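Local coordinates for protein exodeoxyribonuclease III (Neisseria meningitidis, PDB 2JC4) that acts as a 3'-5' DNA exonuclease of the AP/ExoA DNA repair family, probably using magnesium or manganese ions to hydrolyse phosphodiester bonds, at residues T5-L11 / V31-L37; V55-Q59 / P87-I92; F147-D153 / E172-F176. One frame throughout, in Å; residues are numbered along the deposited sequence.

Contact 1: residues T5-L11 / V31-L37; sequences TWNVNSL and VLQELKL. With MG (magnesium ion), chain B.
Leu32 lays its mt side chain over Val8 and Leu11, with Leu32 CD2 to Val8 CG1 at 3.9 Å and Leu32 CD1 to Leu11 CD1 at 4.3 Å. These are the two paired strands of a beta-alpha-beta crossover in the DNase I-like fold: strands 2-7 and 29-33 lie side by side and parallel, joined through helix 11-23, and both end at a magnesium site. The axes of the short strands 5-7 and 31-33 approach to 4.7 Å, with their N-to-C directions 19° apart, pairing Thr5 with Val31, Trp6 with Leu32 and Asn7 with Gln33. Trp6 N donates to Val31 O (2.9 Å), Gln33 N to Trp6 O (3.1 Å) and Val8 N to Gln33 O (3.0 Å). Past the strands the pairing continues in loop geometry, Ser10 N to Glu34 O (2.8 Å) and Leu11 N to Leu35 O (2.9 Å), while Asn9, Ser10, Glu34 and Lys36 adopt positive phi. Ser10 then N-caps the helix through Val13 N. On the sheet face of Thr5 and Asn7, Gln33 NE2 reaches Thr5 OG1 (2.9 Å) and also bonds Asn103. Asn7 OD1 accepts from Asn9 N (3.1 Å) in an Asx turn; Asn7 ND2 binds Glu34 OE2 (2.9 Å) and the predicted catalytic Asp146, consistent with one amide holding two carboxylates in place. Extended Lys36 brings NZ to Asn9 OD1 (2.9 Å), placing a positive charge beside the acidic site. The hard oxygen ligands suit magnesium, which takes Asn9 OD1 at 2.5 Å, Glu34 OE1 at 2.4 Å and four waters at 2.2 Å.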
loop_
_atom_site.group_PDB
_atom_site.type_symbol
_atom_site.label_atom_id
_atom_site.label_comp_id
_atom_site.label_asym_id
_atom_site.label_seq_id
_atom_site.Cartn_x
_atom_site.Cartn_y
_atom_site.Cartn_z
ATOM N N THR A 5 0.353 4.712 4.182
ATOM C CA THR A 5 0.823 4.077 2.951
ATOM C C THR A 5 0.539 5.040 1.773
ATOM O O THR A 5 -0.502 5.700 1.743
ATOM C CB THR A 5 0.136 2.688 2.721
ATOM O OG1 THR A 5 0.575 2.129 1.473
ATOM C CG2 THR A 5 -1.423 2.784 2.722
ATOM N N TRP A 6 1.476 5.142 0.834
ATOM C CA TRP A 6 1.285 6.059 -0.278
ATOM C C TRP A 6 1.998 5.576 -1.510
ATOM O O TRP A 6 3.221 5.382 -1.499
ATOM C CB TRP A 6 1.762 7.485 0.102
ATOM C CG TRP A 6 1.344 8.555 -0.919
ATOM C CD1 TRP A 6 0.342 8.464 -1.840
ATOM C CD2 TRP A 6 1.922 9.848 -1.078
ATOM N NE1 TRP A 6 0.274 9.627 -2.586
ATOM C CE2 TRP A 6 1.239 10.493 -2.139
ATOM C CE3 TRP A 6 2.949 10.532 -0.420
ATOM C CZ2 TRP A 6 1.555 11.805 -2.556
ATOM C CZ3 TRP A 6 3.269 11.819 -0.835
ATOM C CH2 TRP A 6 2.583 12.449 -1.888
ATOM N N ASN A 7 1.235 5.374 -2.587
ATOM C CA ASN A 7 1.807 5.084 -3.899
ATOM C C ASN A 7 2.084 6.453 -4.525
ATOM O O ASN A 7 1.154 7.211 -4.845
ATOM C CB ASN A 7 0.808 4.253 -4.747
ATOM C CG ASN A 7 1.317 3.967 -6.134
ATOM O OD1 ASN A 7 2.037 4.781 -6.725
ATOM N ND2 ASN A 7 0.942 2.810 -6.678
ATOM N N VAL A 8 3.366 6.795 -4.613
ATOM C CA VAL A 8 3.798 8.147 -4.977
ATOM C C VAL A 8 3.967 8.336 -6.478
ATOM O O VAL A 8 4.251 9.450 -6.911
ATOM C CB VAL A 8 5.154 8.531 -4.291
ATOM C CG1 VAL A 8 4.985 8.704 -2.804
ATOM C CG2 VAL A 8 6.270 7.491 -4.594
ATOM N N ASN A 9 3.847 7.253 -7.261
ATOM C CA ASN A 9 3.949 7.356 -8.734
ATOM C C ASN A 9 5.229 8.089 -9.186
ATOM O O ASN A 9 5.172 9.086 -9.942
ATOM C CB ASN A 9 2.706 8.070 -9.313
ATOM C CG ASN A 9 2.677 8.039 -10.819
ATOM O OD1 ASN A 9 3.180 7.106 -11.411
ATOM N ND2 ASN A 9 2.081 9.055 -11.443
ATOM N N SER A 10 6.358 7.576 -8.711
ATOM C CA SER A 10 7.734 8.127 -8.826
ATOM C C SER A 10 8.137 8.974 -7.599
ATOM O O SER A 10 7.590 10.081 -7.367
ATOM C CB SER A 10 8.011 8.903 -10.128
ATOM O OG SER A 10 9.322 9.458 -9.986
ATOM N N LEU A 11 9.101 8.479 -6.825
ATOM C CA LEU A 11 9.626 9.276 -5.706
ATOM C C LEU A 11 10.473 10.482 -6.156
ATOM O O LEU A 11 10.542 11.484 -5.446
ATOM C CB LEU A 11 10.426 8.408 -4.727
ATOM C CG LEU A 11 10.873 9.098 -3.448
ATOM C CD1 LEU A 11 9.706 9.740 -2.710
ATOM C CD2 LEU A 11 11.594 8.089 -2.531
ATOM N N VAL A 31 4.994 4.152 4.564
ATOM C CA VAL A 31 5.458 3.195 3.556
ATOM C C VAL A 31 5.063 3.701 2.159
ATOM O O VAL A 31 3.972 4.285 1.997
ATOM C CB VAL A 31 4.987 1.761 3.857
ATOM C CG1 VAL A 31 5.259 1.361 5.323
ATOM C CG2 VAL A 31 3.499 1.526 3.511
ATOM N N LEU A 32 5.943 3.460 1.183
ATOM C CA LEU A 32 5.838 3.991 -0.163
ATOM C C LEU A 32 5.884 2.887 -1.192
ATOM O O LEU A 32 6.600 1.886 -1.004
ATOM C CB LEU A 32 7.028 4.958 -0.475
ATOM C CG LEU A 32 7.245 6.050 0.566
ATOM C CD1 LEU A 32 8.488 6.871 0.220
ATOM C CD2 LEU A 32 6.024 6.955 0.554
ATOM N N GLN A 33 5.102 3.078 -2.265
ATOM C CA GLN A 33 5.144 2.235 -3.465
ATOM C C GLN A 33 5.386 3.101 -4.729
ATOM O O GLN A 33 5.065 4.299 -4.772
ATOM C CB GLN A 33 3.840 1.444 -3.639
ATOM C CG GLN A 33 3.415 0.670 -2.397
ATOM C CD GLN A 33 2.585 1.537 -1.453
ATOM O OE1 GLN A 33 1.788 2.354 -1.882
ATOM N NE2 GLN A 33 2.787 1.357 -0.161
ATOM N N GLU A 34 5.889 2.444 -5.772
ATOM C CA GLU A 34 6.224 3.065 -7.043
ATOM C C GLU A 34 7.298 4.112 -6.846
ATOM O O GLU A 34 7.192 5.256 -7.326
ATOM C CB GLU A 34 4.987 3.610 -7.775
ATOM C CG GLU A 34 4.097 2.507 -8.292
ATOM C CD GLU A 34 3.093 2.994 -9.321
ATOM O OE1 GLU A 34 3.366 3.973 -10.063
ATOM O OE2 GLU A 34 2.015 2.392 -9.376
ATOM N N LEU A 35 8.370 3.711 -6.167
ATOM C CA LEU A 35 9.558 4.590 -6.129
ATOM C C LEU A 35 9.995 4.943 -7.548
ATOM O O LEU A 35 10.333 6.099 -7.826
ATOM C CB LEU A 35 10.721 3.906 -5.432
ATOM C CG LEU A 35 10.471 3.410 -4.028
ATOM C CD1 LEU A 35 11.809 2.790 -3.571
ATOM C CD2 LEU A 35 10.039 4.562 -3.088
ATOM N N LYS A 36 9.962 3.952 -8.448
ATOM C CA LYS A 36 10.451 4.133 -9.826
ATOM C C LYS A 36 11.874 4.684 -9.862
ATOM O O LYS A 36 12.210 5.560 -10.662
ATOM C CB LYS A 36 9.501 5.024 -10.622
ATOM C CG LYS A 36 8.131 4.395 -10.889
ATOM C CD LYS A 36 7.307 5.324 -11.809
ATOM C CE LYS A 36 5.882 4.859 -12.003
ATOM N NZ LYS A 36 5.203 5.740 -12.974
ATOM N N LEU A 37 12.717 4.140 -8.988
ATOM C CA LEU A 37 14.092 4.595 -8.849
ATOM C C LEU A 37 14.894 3.383 -8.542
ATOM O O LEU A 37 14.507 2.581 -7.685
ATOM C CB LEU A 37 14.213 5.559 -7.652
ATOM C CG LEU A 37 13.796 7.002 -7.819
ATOM C CD1 LEU A 37 13.870 7.693 -6.483
ATOM C CD2 LEU A 37 14.638 7.708 -8.856
HETATM MG MG MG B . 1.794 5.003 -11.480
HETATM O O HOH W 1 -0.733 2.872 -0.902
HETATM O O HOH W 2 0.854 5.414 -9.499
HETATM O O HOH W 3 5.369 8.666 -12.583
HETATM O O HOH W 4 11.383 7.819 -11.710
HETATM O O HOH W 5 0.603 3.168 -11.315
HETATM O O HOH W 6 2.828 4.228 -13.260
HETATM O O HOH W 7 0.178 6.017 -12.596
#

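Contact 2: residues V55-Q59 / P87-I92; sequences VWSGQ and PQRRVI
Segments 55-59 and 87-92 run nearly antiparallel, their end-to-end directions 161° apart, yet share no backbone hydrogen bond; the closest CA pair, Gly58 and Arg89, is 5.9 Å apart. Residues 55-57 and 91-92 are strand; the rest is loop, extended except at Pro87 and Arg90, whose psi is near -15°. Gln59 (chi1 p, chi2 t) bridges the gap: its OE1 accepts from Arg89 N at 2.8 Å and also from Asn63, an amide long enough to satisfy a loop backbone. Arg89 (chi1 and chi2 m) folds its aliphatic part back, CG 3.7 Å from Gln59 CB and CD 3.4 Å from Ser57 OG, leaving its charged end exposed. One water joins Ser57 OG (2.5 Å) to Val91 O (3.1 Å), and another joins Gly58 O (2.9 Å) to Arg89 NE (3.2 Å). Deeper in, Ile92 (tt) sets CD1 3.8 Å from Val55 CG2 and 3.6 Å from Trp56 N; its branched aliphatic chain suits this buried place against Val65, Ile67 and Phe78. Strand 53-57 edges one sheet and strand 91-96 belongs to the other: this is face-to-face packing at the edge of the DNase I-like beta sandwich.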
loop_
_atom_site.group_PDB
_atom_site.type_symbol
_atom_site.label_atom_id
_atom_site.label_comp_id
_atom_site.label_asym_id
_atom_site.label_seq_id
_atom_site.Cartn_x
_atom_site.Cartn_y
_atom_site.Cartn_z
ATOM N N VAL A 55 14.427 2.177 4.786
ATOM C CA VAL A 55 14.879 0.961 4.106
ATOM C C VAL A 55 14.088 0.842 2.822
ATOM O O VAL A 55 12.946 1.287 2.768
ATOM C CB VAL A 55 14.748 -0.318 4.968
ATOM C CG1 VAL A 55 15.664 -0.200 6.224
ATOM C CG2 VAL A 55 13.274 -0.602 5.365
ATOM N N TRP A 56 14.701 0.299 1.781
ATOM C CA TRP A 56 14.018 0.297 0.495
ATOM C C TRP A 56 14.526 -0.791 -0.423
ATOM O O TRP A 56 15.596 -1.400 -0.188
ATOM C CB TRP A 56 14.157 1.670 -0.195
ATOM C CG TRP A 56 15.580 1.998 -0.572
ATOM C CD1 TRP A 56 16.164 1.806 -1.800
ATOM C CD2 TRP A 56 16.605 2.581 0.275
ATOM N NE1 TRP A 56 17.479 2.236 -1.769
ATOM C CE2 TRP A 56 17.773 2.712 -0.515
ATOM C CE3 TRP A 56 16.640 3.012 1.602
ATOM C CZ2 TRP A 56 18.961 3.236 -0.011
ATOM C CZ3 TRP A 56 17.834 3.541 2.106
ATOM C CH2 TRP A 56 18.971 3.650 1.295
ATOM N N SER A 57 13.767 -0.988 -1.499
ATOM C CA SER A 57 14.065 -2.005 -2.505
ATOM C C SER A 57 13.610 -1.364 -3.783
ATOM O O SER A 57 12.379 -1.205 -4.008
ATOM C CB SER A 57 13.235 -3.271 -2.254
ATOM O OG SER A 57 13.533 -4.297 -3.198
ATOM N N GLY A 58 14.582 -0.956 -4.592
ATOM C CA GLY A 58 14.292 -0.271 -5.865
ATOM C C GLY A 58 14.884 -0.979 -7.081
ATOM O O GLY A 58 15.785 -1.799 -6.955
ATOM N N GLN A 59 14.357 -0.660 -8.254
ATOM C CA GLN A 59 14.902 -1.138 -9.503
ATOM C C GLN A 59 14.673 -0.017 -10.485
ATOM O O GLN A 59 13.846 0.873 -10.241
ATOM C CB GLN A 59 14.190 -2.422 -9.965
ATOM C CG GLN A 59 12.694 -2.219 -10.201
ATOM C CD GLN A 59 11.986 -3.433 -10.754
ATOM O OE1 GLN A 59 11.044 -3.920 -10.158
ATOM N NE2 GLN A 59 12.430 -3.915 -11.896
ATOM N N PRO A 87 12.333 -10.565 -10.198
ATOM C CA PRO A 87 13.168 -9.351 -10.065
ATOM C C PRO A 87 12.374 -8.079 -9.695
ATOM O O PRO A 87 12.964 -7.046 -9.361
ATOM C CB PRO A 87 13.776 -9.194 -11.464
ATOM C CG PRO A 87 12.706 -9.781 -12.393
ATOM C CD PRO A 87 12.150 -10.963 -11.612
ATOM N N GLN A 88 11.053 -8.146 -9.771
ATOM C CA GLN A 88 10.218 -6.963 -9.539
ATOM C C GLN A 88 10.167 -6.580 -8.059
ATOM O O GLN A 88 9.797 -7.384 -7.200
ATOM C CB GLN A 88 8.790 -7.172 -10.096
ATOM C CG GLN A 88 8.805 -7.373 -11.643
ATOM C CD GLN A 88 7.450 -7.202 -12.314
ATOM O OE1 GLN A 88 6.651 -6.321 -11.952
ATOM N NE2 GLN A 88 7.178 -8.057 -13.293
ATOM N N ARG A 89 10.517 -5.330 -7.789
ATOM C CA ARG A 89 10.703 -4.875 -6.406
ATOM C C ARG A 89 9.353 -4.452 -5.827
ATOM O O ARG A 89 8.922 -3.336 -6.021
ATOM C CB ARG A 89 11.740 -3.754 -6.366
ATOM C CG ARG A 89 13.121 -4.181 -6.909
ATOM C CD ARG A 89 13.549 -5.555 -6.327
ATOM N NE ARG A 89 15.000 -5.787 -6.460
ATOM C CZ ARG A 89 15.584 -6.992 -6.501
ATOM N NH1 ARG A 89 14.869 -8.125 -6.424
ATOM N NH2 ARG A 89 16.915 -7.074 -6.638
ATOM N N ARG A 90 8.706 -5.379 -5.105
ATOM C CA ARG A 90 7.272 -5.202 -4.715
ATOM C C ARG A 90 6.943 -5.434 -3.265
ATOM O O ARG A 90 5.846 -5.080 -2.835
ATOM C CB ARG A 90 6.412 -6.167 -5.509
ATOM C CG ARG A 90 6.345 -5.796 -6.985
ATOM C CD ARG A 90 5.474 -6.759 -7.691
ATOM N NE ARG A 90 5.307 -6.387 -9.102
ATOM C CZ ARG A 90 4.429 -5.484 -9.550
ATOM N NH1 ARG A 90 3.680 -4.790 -8.674
ATOM N NH2 ARG A 90 4.336 -5.242 -10.869
ATOM N N VAL A 91 7.860 -6.068 -2.513
ATOM C CA VAL A 91 7.566 -6.444 -1.103
ATOM C C VAL A 91 8.799 -6.132 -0.236
ATOM O O VAL A 91 9.921 -6.604 -0.504
ATOM C CB VAL A 91 7.227 -7.955 -0.981
ATOM C CG1 VAL A 91 6.862 -8.354 0.479
ATOM C CG2 VAL A 91 6.106 -8.369 -1.945
ATOM N N ILE A 92 8.586 -5.323 0.790
ATOM C CA ILE A 92 9.601 -5.115 1.805
ATOM C C ILE A 92 8.905 -5.166 3.152
ATOM O O ILE A 92 7.793 -4.649 3.315
ATOM C CB ILE A 92 10.363 -3.753 1.588
ATOM C CG1 ILE A 92 11.568 -3.662 2.543
ATOM C CG2 ILE A 92 9.417 -2.507 1.691
ATOM C CD1 ILE A 92 12.516 -2.496 2.217
HETATM O O HOH W 8 12.077 -6.312 -2.648
HETATM O O HOH W 9 17.009 -3.707 -5.118
HETATM O O HOH W 10 16.839 -4.271 -8.645
#

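Contact 3: residues F147-D153 / E172-F176; sequences FNIAPAD and ERQWF
This is a loop-on-helix contact in the DNase I-like fold: residues 147-153, following strand 141-144 and leading away from the active site, lie along helix 170-180. The loop is irregular: Ile149, Ala150 and Ala152 are extended, Asn148 has positive phi (54°), and Phe147, Pro151 and Asp153 have helical-type angles. Ile149 CA lies 6.3 Å from Glu172 CA, and Pro151 CA 5.4 Å from Arg173 CA. Ile149 (chi1 m, chi2 t) is the apolar wedge, with CD1 3.4 Å from Glu172 O and 4.4 Å from Trp175 CB, and CG2 3.9 Å from Phe176 CB; a branched aliphatic fills this hollow on the helix. Phe176 (chi1 t) serves both ends of the patch. Its ring edge meets the face of Phe147 in a T-shaped pair, centroids 6.0 Å apart and planes at 89°, while its flat face accepts Pro151 CG in a CH-pi contact, 3.7 Å from the ring centroid. Asn148, predicted to stabilise the transition state, turns its amide to Cys106 O, and Glu172 forms a salt bridge with Lys120, which also bonds Asn148 O; the helix is thus linked to the loop next to the predicted catalytic residues. Farther out, the long Arg173 (chi1 m, the next two t) stretches along the loop. Its NE donates to Ala150 O at 2.8 Å, pinning the loop backbone, and its guanidinium closes a salt bridge in which NH1 and NH2 each lie 3.0 Å from Asp153 OD1.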
loop_
_atom_site.group_PDB
_atom_site.type_symbol
_atom_site.label_atom_id
_atom_site.label_comp_id
_atom_site.label_asym_id
_atom_site.label_seq_id
_atom_site.Cartn_x
_atom_site.Cartn_y
_atom_site.Cartn_z
ATOM N N PHE A 147 -2.900 -2.533 -3.343
ATOM C CA PHE A 147 -3.252 -3.911 -3.612
ATOM C C PHE A 147 -3.764 -4.038 -5.041
ATOM O O PHE A 147 -3.825 -5.140 -5.538
ATOM C CB PHE A 147 -4.312 -4.446 -2.623
ATOM C CG PHE A 147 -3.783 -4.660 -1.245
ATOM C CD1 PHE A 147 -3.613 -3.558 -0.392
ATOM C CD2 PHE A 147 -3.448 -5.954 -0.787
ATOM C CE1 PHE A 147 -3.086 -3.713 0.888
ATOM C CE2 PHE A 147 -2.935 -6.118 0.514
ATOM C CZ PHE A 147 -2.771 -4.983 1.353
ATOM N N ASN A 148 -4.076 -2.916 -5.701
ATOM C CA ASN A 148 -4.614 -2.976 -7.068
ATOM C C ASN A 148 -5.835 -3.879 -7.155
ATOM O O ASN A 148 -6.104 -4.475 -8.180
ATOM C CB ASN A 148 -3.529 -3.430 -8.062
ATOM C CG ASN A 148 -2.767 -2.265 -8.646
ATOM O OD1 ASN A 148 -3.380 -1.314 -9.194
ATOM N ND2 ASN A 148 -1.443 -2.303 -8.538
ATOM N N ILE A 149 -6.577 -3.941 -6.046
ATOM C CA ILE A 149 -7.833 -4.675 -5.968
ATOM C C ILE A 149 -8.789 -3.831 -5.119
ATOM O O ILE A 149 -8.446 -3.355 -3.994
ATOM C CB ILE A 149 -7.686 -6.100 -5.351
ATOM C CG1 ILE A 149 -6.780 -7.007 -6.208
ATOM C CG2 ILE A 149 -9.129 -6.754 -5.127
ATOM C CD1 ILE A 149 -6.428 -8.311 -5.482
ATOM N N ALA A 150 -9.991 -3.673 -5.675
ATOM C CA ALA A 150 -11.103 -2.967 -5.062
ATOM C C ALA A 150 -12.038 -4.028 -4.469
ATOM O O ALA A 150 -12.693 -4.769 -5.202
ATOM C CB ALA A 150 -11.814 -2.138 -6.124
ATOM N N PRO A 151 -12.057 -4.151 -3.137
ATOM C CA PRO A 151 -12.693 -5.324 -2.519
ATOM C C PRO A 151 -14.173 -5.595 -2.819
ATOM O O PRO A 151 -14.554 -6.768 -2.868
ATOM C CB PRO A 151 -12.491 -5.073 -1.020
ATOM C CG PRO A 151 -11.185 -4.309 -0.961
ATOM C CD PRO A 151 -11.397 -3.309 -2.126
ATOM N N ALA A 152 -14.993 -4.556 -2.991
ATOM C CA ALA A 152 -16.443 -4.758 -3.276
ATOM C C ALA A 152 -16.930 -3.649 -4.192
ATOM O O ALA A 152 -16.165 -2.715 -4.487
ATOM C CB ALA A 152 -17.224 -4.791 -1.974
ATOM N N ASP A 153 -18.182 -3.694 -4.656
ATOM C CA ASP A 153 -18.620 -2.650 -5.625
ATOM C C ASP A 153 -18.675 -1.214 -5.078
ATOM O O ASP A 153 -18.535 -0.262 -5.826
ATOM C CB ASP A 153 -19.927 -3.047 -6.329
ATOM C CG ASP A 153 -19.694 -3.995 -7.520
ATOM O OD1 ASP A 153 -18.550 -4.125 -8.040
ATOM O OD2 ASP A 153 -20.689 -4.572 -7.957
ATOM N N GLU A 172 -10.186 -11.491 -8.486
ATOM C CA GLU A 172 -9.304 -10.576 -7.729
ATOM C C GLU A 172 -9.849 -10.374 -6.335
ATOM O O GLU A 172 -9.095 -10.386 -5.341
ATOM C CB GLU A 172 -9.203 -9.230 -8.439
ATOM C CG GLU A 172 -8.238 -9.229 -9.633
ATOM C CD GLU A 172 -8.418 -7.974 -10.508
ATOM O OE1 GLU A 172 -9.497 -7.824 -11.101
ATOM O OE2 GLU A 172 -7.499 -7.133 -10.589
ATOM N N ARG A 173 -11.170 -10.230 -6.232
ATOM C CA ARG A 173 -11.774 -10.058 -4.904
ATOM C C ARG A 173 -11.571 -11.298 -4.027
ATOM O O ARG A 173 -11.331 -11.189 -2.818
ATOM C CB ARG A 173 -13.236 -9.631 -5.033
ATOM C CG ARG A 173 -13.335 -8.226 -5.555
ATOM C CD ARG A 173 -14.742 -7.849 -5.942
ATOM N NE ARG A 173 -14.771 -6.397 -6.221
ATOM C CZ ARG A 173 -15.775 -5.779 -6.826
ATOM N NH1 ARG A 173 -16.851 -6.475 -7.215
ATOM N NH2 ARG A 173 -15.729 -4.457 -7.007
ATOM N N GLN A 174 -11.551 -12.471 -4.661
ATOM C CA GLN A 174 -11.187 -13.689 -3.929
ATOM C C GLN A 174 -9.745 -13.692 -3.426
ATOM O O GLN A 174 -9.500 -14.135 -2.299
ATOM C CB GLN A 174 -11.467 -14.958 -4.731
ATOM C CG GLN A 174 -11.371 -16.255 -3.838
ATOM C CD GLN A 174 -12.265 -16.184 -2.589
ATOM O OE1 GLN A 174 -13.503 -16.068 -2.674
ATOM N NE2 GLN A 174 -11.645 -16.265 -1.425
ATOM N N TRP A 175 -8.806 -13.183 -4.226
ATOM C CA TRP A 175 -7.412 -13.066 -3.773
ATOM C C TRP A 175 -7.292 -12.125 -2.584
ATOM O O TRP A 175 -6.559 -12.426 -1.645
ATOM C CB TRP A 175 -6.464 -12.624 -4.896
ATOM C CG TRP A 175 -6.552 -13.518 -6.101
ATOM C CD1 TRP A 175 -6.977 -14.827 -6.140
ATOM C CD2 TRP A 175 -6.213 -13.161 -7.454
ATOM N NE1 TRP A 175 -6.946 -15.289 -7.442
ATOM C CE2 TRP A 175 -6.483 -14.284 -8.263
ATOM C CE3 TRP A 175 -5.750 -11.985 -8.059
ATOM C CZ2 TRP A 175 -6.284 -14.271 -9.642
ATOM C CZ3 TRP A 175 -5.563 -11.966 -9.443
ATOM C CH2 TRP A 175 -5.822 -13.107 -10.209
ATOM N N PHE A 176 -8.045 -11.034 -2.594
ATOM C CA PHE A 176 -8.065 -10.122 -1.468
ATOM C C PHE A 176 -8.677 -10.825 -0.245
ATOM O O PHE A 176 -8.155 -10.714 0.876
ATOM C CB PHE A 176 -8.821 -8.826 -1.826
ATOM C CG PHE A 176 -8.858 -7.813 -0.694
ATOM C CD1 PHE A 176 -7.735 -7.025 -0.411
ATOM C CD2 PHE A 176 -9.992 -7.673 0.100
ATOM C CE1 PHE A 176 -7.759 -6.100 0.629
ATOM C CE2 PHE A 176 -10.013 -6.736 1.148
ATOM C CZ PHE A 176 -8.903 -5.948 1.388
HETATM O O HOH W 11 -13.041 -8.661 -1.502
#

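How the contacts relate
Along the chain the three contacts follow in series. Contacts 1 and 2 are neighbours, centres about 11 Å apart, and reach the same sheet: strands 2-7 and 29-33 lie inside it and 53-57 at its edge. They touch where Leu35 CD1 packs 4.1 Å from Ser57 O. Strand 91-96 of contact 2 and strand 141-144, which leads into contact 3, belong to the second sheet. Contact 3 lies about 20 Å from contact 1 and 22 Å from contact 2 between centres, but its nearest atoms come within about 6 Å of each. The side chain of Asn148, the predicted transition-state stabiliser, lies about 8 Å from the magnesium ion of contact 1, so loops from both sheets border one active site.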